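PDB 6O2K: centromeric protein-C, isoform A from Drosophila melanogaster, which probably acts as a chromatin-protein adaptor at the centromere, this piece of the longer protein being its dimeric cupin domain. Local coordinates for residues Y66-A80 with T123-L137. Numbering follows the deposited sequence.
Sequences YMRFKPYQKRSMKQA and TRYSIQNAIDKVSVL
Two antiparallel ladders, one in each sheet of the domain, join residues 66-80 to residues 123-137: Met67 and Phe69 pair with Leu137 and Ser135, while Lys74 to Gln79 run against Arg124 to Gln128 with a beta bulge between Arg75 and Lys78. Between the ladders Asn129 clasps the two loops. Its ND2 gives one bond to Lys70 O (2.8 Å), from above the carbonyl plane and opposite Gln73 N, which closes the type II turn from Lys70 to Gln73, and another to Lys133 O (2.7 Å). OD1 takes Ile131 N, as an Asx turn, and Ser135 OG on opposite faces, so both ends of the amide are fixed. Shortened to an alanine, this residue would take the donor from Lys70 O and Lys133 O and the acceptor from Ile131 N and Ser135 OG, and would probably leave the loop less firmly tied to the turn. Such paired strands that pass from one sheet into the other are in keeping with the cupin beta-barrel, whose interior receives the Phe69 ring: CZ meets Ile127 CG2 at 3.6 Å, the side chains crossing at about a right angle, and Phe94 packs edge-to-face. Farther along, Arg75, extended with CG anti to the backbone N (chi1 -176°), brings NH1 to Tyr125 OH (3.0 Å), close to the guanidinium plane, while NE bonds to Tyr53 OH. Met67 CE and Lys78 CG cover opposite faces of this guanidinium.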
# COMPACT_ATOMS: atom_id res chain seq x y z
N TYR B 66 4.89 -0.83 -7.47
CA TYR B 66 3.77 -1.55 -8.06
C TYR B 66 4.25 -2.41 -9.21
O TYR B 66 5.13 -2.00 -9.98
CB TYR B 66 2.68 -0.59 -8.58
CG TYR B 66 2.11 0.29 -7.49
CD1 TYR B 66 1.11 -0.17 -6.65
CD2 TYR B 66 2.58 1.59 -7.31
CE1 TYR B 66 0.59 0.64 -5.63
CE2 TYR B 66 2.08 2.41 -6.32
CZ TYR B 66 1.09 1.93 -5.48
OH TYR B 66 0.61 2.76 -4.49
N MET B 67 3.65 -3.59 -9.33
CA MET B 67 3.76 -4.45 -10.50
C MET B 67 2.41 -4.48 -11.20
O MET B 67 1.39 -4.79 -10.57
CB MET B 67 4.17 -5.87 -10.11
CG MET B 67 5.44 -5.96 -9.31
SD MET B 67 5.84 -7.71 -9.10
CE MET B 67 7.00 -7.65 -7.72
N ARG B 68 2.42 -4.18 -12.50
CA ARG B 68 1.25 -4.18 -13.37
C ARG B 68 1.38 -5.38 -14.30
O ARG B 68 2.37 -5.49 -15.06
CB ARG B 68 1.15 -2.88 -14.16
CG ARG B 68 -0.03 -2.83 -15.13
CD ARG B 68 0.22 -1.82 -16.25
NE ARG B 68 -0.08 -0.46 -15.83
CZ ARG B 68 0.49 0.62 -16.35
NH1 ARG B 68 0.15 1.82 -15.91
NH2 ARG B 68 1.40 0.51 -17.31
N PHE B 69 0.38 -6.26 -14.24
CA PHE B 69 0.35 -7.51 -14.99
C PHE B 69 -0.72 -7.43 -16.06
O PHE B 69 -1.88 -7.09 -15.78
CB PHE B 69 0.04 -8.72 -14.11
CG PHE B 69 1.19 -9.19 -13.26
CD1 PHE B 69 1.66 -8.42 -12.22
CD2 PHE B 69 1.76 -10.44 -13.49
CE1 PHE B 69 2.70 -8.88 -11.41
CE2 PHE B 69 2.81 -10.91 -12.69
CZ PHE B 69 3.28 -10.11 -11.66
N LYS B 70 -0.34 -7.80 -17.27
CA LYS B 70 -1.26 -7.96 -18.36
C LYS B 70 -2.17 -9.16 -18.09
O LYS B 70 -1.88 -9.97 -17.21
CB LYS B 70 -0.48 -8.15 -19.65
CG LYS B 70 0.37 -6.99 -19.95
CD LYS B 70 -0.59 -5.89 -20.16
CE LYS B 70 0.18 -4.66 -20.55
NZ LYS B 70 -0.81 -3.59 -20.72
N PRO B 71 -3.28 -9.30 -18.82
CA PRO B 71 -4.17 -10.45 -18.58
C PRO B 71 -3.42 -11.77 -18.63
O PRO B 71 -2.71 -12.06 -19.59
CB PRO B 71 -5.20 -10.34 -19.71
CG PRO B 71 -5.25 -8.91 -20.03
CD PRO B 71 -3.86 -8.36 -19.80
N TYR B 72 -3.56 -12.56 -17.56
CA TYR B 72 -2.98 -13.89 -17.43
C TYR B 72 -1.46 -13.90 -17.50
O TYR B 72 -0.86 -14.97 -17.65
CB TYR B 72 -3.54 -14.87 -18.47
CG TYR B 72 -5.02 -15.15 -18.35
CD1 TYR B 72 -5.57 -15.59 -17.16
CD2 TYR B 72 -5.86 -14.98 -19.45
CE1 TYR B 72 -6.92 -15.86 -17.06
CE2 TYR B 72 -7.21 -15.24 -19.35
CZ TYR B 72 -7.74 -15.68 -18.16
OH TYR B 72 -9.09 -15.95 -18.06
N GLN B 73 -0.82 -12.74 -17.42
CA GLN B 73 0.63 -12.69 -17.54
C GLN B 73 1.30 -13.34 -16.33
O GLN B 73 0.81 -13.25 -15.20
CB GLN B 73 1.09 -11.24 -17.68
CG GLN B 73 2.56 -11.12 -18.01
CD GLN B 73 2.96 -9.70 -18.33
OE1 GLN B 73 2.34 -8.75 -17.86
NE2 GLN B 73 4.01 -9.55 -19.14
N LYS B 74 2.43 -14.00 -16.59
CA LYS B 74 3.25 -14.63 -15.56
C LYS B 74 4.52 -13.82 -15.34
O LYS B 74 5.15 -13.35 -16.30
CB LYS B 74 3.66 -16.05 -15.96
CG LYS B 74 2.53 -17.00 -16.31
CD LYS B 74 3.13 -18.34 -16.77
CE LYS B 74 2.08 -19.44 -16.87
NZ LYS B 74 2.66 -20.70 -17.40
N ARG B 75 4.91 -13.68 -14.07
CA ARG B 75 6.26 -13.28 -13.69
C ARG B 75 7.02 -14.53 -13.31
O ARG B 75 6.59 -15.26 -12.41
CB ARG B 75 6.24 -12.29 -12.52
CG ARG B 75 7.63 -11.75 -12.14
CD ARG B 75 7.50 -10.76 -11.00
NE ARG B 75 8.74 -10.05 -10.65
CZ ARG B 75 9.43 -10.27 -9.53
NH1 ARG B 75 9.03 -11.19 -8.67
NH2 ARG B 75 10.52 -9.56 -9.26
N SER B 76 8.15 -14.78 -13.98
CA SER B 76 8.85 -16.03 -13.75
C SER B 76 9.43 -16.08 -12.34
O SER B 76 9.58 -15.07 -11.66
CB SER B 76 9.94 -16.23 -14.80
OG SER B 76 10.94 -15.23 -14.73
N MET B 77 9.73 -17.31 -11.91
CA MET B 77 10.32 -17.59 -10.60
C MET B 77 11.53 -16.71 -10.30
O MET B 77 12.45 -16.60 -11.11
CB MET B 77 10.74 -19.07 -10.56
CG MET B 77 11.21 -19.58 -9.21
SD MET B 77 13.01 -19.48 -9.05
CE MET B 77 13.54 -20.96 -9.92
N LYS B 78 11.52 -16.10 -9.12
CA LYS B 78 12.64 -15.36 -8.57
C LYS B 78 12.92 -15.85 -7.15
O LYS B 78 12.01 -16.30 -6.45
CB LYS B 78 12.37 -13.85 -8.50
CG LYS B 78 11.80 -13.23 -9.76
CD LYS B 78 12.85 -13.13 -10.86
CE LYS B 78 12.28 -12.40 -12.08
NZ LYS B 78 13.26 -12.30 -13.17
N GLN B 79 14.18 -15.72 -6.72
CA GLN B 79 14.53 -15.93 -5.31
C GLN B 79 14.65 -14.59 -4.61
O GLN B 79 15.32 -13.68 -5.12
CB GLN B 79 15.83 -16.72 -5.15
CG GLN B 79 16.15 -17.04 -3.70
CD GLN B 79 17.18 -18.16 -3.55
OE1 GLN B 79 18.14 -18.24 -4.32
NE2 GLN B 79 16.98 -19.03 -2.56
N ALA B 80 14.00 -14.46 -3.45
CA ALA B 80 14.13 -13.26 -2.61
C ALA B 80 15.51 -13.32 -1.96
O ALA B 80 15.67 -13.62 -0.78
CB ALA B 80 13.01 -13.18 -1.57
N THR B 123 13.18 -17.40 -0.16
CA THR B 123 12.06 -18.09 -0.78
C THR B 123 12.07 -17.87 -2.29
O THR B 123 12.38 -16.78 -2.77
CB THR B 123 10.75 -17.61 -0.16
OG1 THR B 123 10.63 -18.16 1.16
CG2 THR B 123 9.52 -18.03 -0.99
N ARG B 124 11.77 -18.93 -3.04
CA ARG B 124 11.59 -18.83 -4.48
C ARG B 124 10.10 -18.66 -4.76
O ARG B 124 9.29 -19.45 -4.26
CB ARG B 124 12.14 -20.06 -5.19
CG ARG B 124 13.65 -20.15 -5.14
CD ARG B 124 14.21 -21.29 -5.99
NE ARG B 124 15.63 -21.48 -5.72
CZ ARG B 124 16.60 -20.74 -6.25
NH1 ARG B 124 17.87 -20.99 -5.92
NH2 ARG B 124 16.32 -19.77 -7.10
N TYR B 125 9.74 -17.65 -5.55
CA TYR B 125 8.34 -17.34 -5.73
C TYR B 125 8.05 -16.93 -7.17
O TYR B 125 8.89 -16.28 -7.82
CB TYR B 125 7.89 -16.24 -4.75
CG TYR B 125 8.50 -14.89 -5.02
CD1 TYR B 125 9.83 -14.61 -4.73
CD2 TYR B 125 7.73 -13.87 -5.60
CE1 TYR B 125 10.38 -13.36 -5.01
CE2 TYR B 125 8.27 -12.63 -5.87
CZ TYR B 125 9.59 -12.38 -5.59
OH TYR B 125 10.11 -11.13 -5.86
N SER B 126 6.88 -17.32 -7.66
CA SER B 126 6.39 -16.88 -8.96
C SER B 126 4.97 -16.35 -8.83
O SER B 126 4.24 -16.70 -7.89
CB SER B 126 6.43 -18.02 -9.99
OG SER B 126 5.43 -18.97 -9.70
N ILE B 127 4.57 -15.51 -9.79
CA ILE B 127 3.31 -14.77 -9.76
C ILE B 127 2.64 -14.84 -11.13
O ILE B 127 3.29 -14.59 -12.15
CB ILE B 127 3.52 -13.30 -9.37
CG1 ILE B 127 4.36 -13.17 -8.10
CG2 ILE B 127 2.17 -12.55 -9.23
CD1 ILE B 127 4.83 -11.74 -7.84
N GLN B 128 1.35 -15.17 -11.16
CA GLN B 128 0.55 -15.10 -12.38
C GLN B 128 -0.74 -14.34 -12.12
O GLN B 128 -1.43 -14.62 -11.14
CB GLN B 128 0.21 -16.49 -12.92
CG GLN B 128 -0.57 -16.47 -14.24
CD GLN B 128 -0.48 -17.80 -15.01
OE1 GLN B 128 -0.25 -18.85 -14.41
NE2 GLN B 128 -0.68 -17.74 -16.33
N ASN B 129 -1.04 -13.38 -12.98
CA ASN B 129 -2.35 -12.75 -13.03
C ASN B 129 -3.41 -13.82 -13.26
O ASN B 129 -3.35 -14.55 -14.25
CB ASN B 129 -2.37 -11.72 -14.16
CG ASN B 129 -3.61 -10.84 -14.15
OD1 ASN B 129 -4.56 -11.05 -13.38
ND2 ASN B 129 -3.61 -9.83 -15.03
N ALA B 130 -4.37 -13.92 -12.35
CA ALA B 130 -5.36 -14.99 -12.42
C ALA B 130 -6.56 -14.68 -13.30
O ALA B 130 -7.41 -15.57 -13.49
CB ALA B 130 -5.86 -15.34 -11.01
N ILE B 131 -6.66 -13.48 -13.87
CA ILE B 131 -7.87 -13.07 -14.59
C ILE B 131 -7.53 -12.43 -15.93
O ILE B 131 -6.38 -12.05 -16.20
CB ILE B 131 -8.74 -12.11 -13.76
CG1 ILE B 131 -7.90 -10.93 -13.28
CG2 ILE B 131 -9.36 -12.85 -12.59
CD1 ILE B 131 -8.70 -9.85 -12.62
N ASP B 132 -8.57 -12.26 -16.76
CA ASP B 132 -8.45 -11.73 -18.11
C ASP B 132 -8.51 -10.20 -18.14
O ASP B 132 -9.00 -9.61 -19.11
CB ASP B 132 -9.53 -12.36 -18.99
CG ASP B 132 -9.39 -12.02 -20.47
OD1 ASP B 132 -10.38 -12.20 -21.21
OD2 ASP B 132 -8.30 -11.57 -20.89
N LYS B 133 -8.04 -9.55 -17.08
CA LYS B 133 -7.92 -8.11 -17.01
C LYS B 133 -6.56 -7.77 -16.40
O LYS B 133 -5.92 -8.61 -15.76
CB LYS B 133 -9.02 -7.47 -16.17
CG LYS B 133 -10.44 -7.84 -16.56
CD LYS B 133 -11.42 -7.55 -15.42
CE LYS B 133 -10.93 -6.40 -14.55
NZ LYS B 133 -11.45 -5.09 -15.02
N VAL B 134 -6.13 -6.52 -16.58
CA VAL B 134 -4.91 -6.08 -15.94
C VAL B 134 -5.10 -6.13 -14.43
O VAL B 134 -6.09 -5.62 -13.90
CB VAL B 134 -4.53 -4.67 -16.41
CG1 VAL B 134 -3.41 -4.11 -15.54
CG2 VAL B 134 -4.12 -4.69 -17.86
N SER B 135 -4.15 -6.76 -13.74
CA SER B 135 -4.15 -6.76 -12.27
C SER B 135 -2.91 -6.04 -11.78
O SER B 135 -1.90 -5.93 -12.49
CB SER B 135 -4.19 -8.18 -11.68
OG SER B 135 -5.36 -8.88 -12.08
N VAL B 136 -2.98 -5.55 -10.54
CA VAL B 136 -1.93 -4.70 -9.98
C VAL B 136 -1.65 -5.15 -8.56
O VAL B 136 -2.58 -5.30 -7.76
CB VAL B 136 -2.35 -3.22 -9.99
CG1 VAL B 136 -1.26 -2.36 -9.38
CG2 VAL B 136 -2.67 -2.76 -11.41
N LEU B 137 -0.37 -5.32 -8.22
CA LEU B 137 -0.01 -5.57 -6.83
C LEU B 137 1.04 -4.58 -6.37
O LEU B 137 1.83 -4.05 -7.16
CB LEU B 137 0.48 -7.01 -6.59
CG LEU B 137 1.77 -7.57 -7.20
CD1 LEU B 137 3.00 -7.07 -6.46
CD2 LEU B 137 1.72 -9.09 -7.15
O HOH W 1 8.27 -13.87 -9.43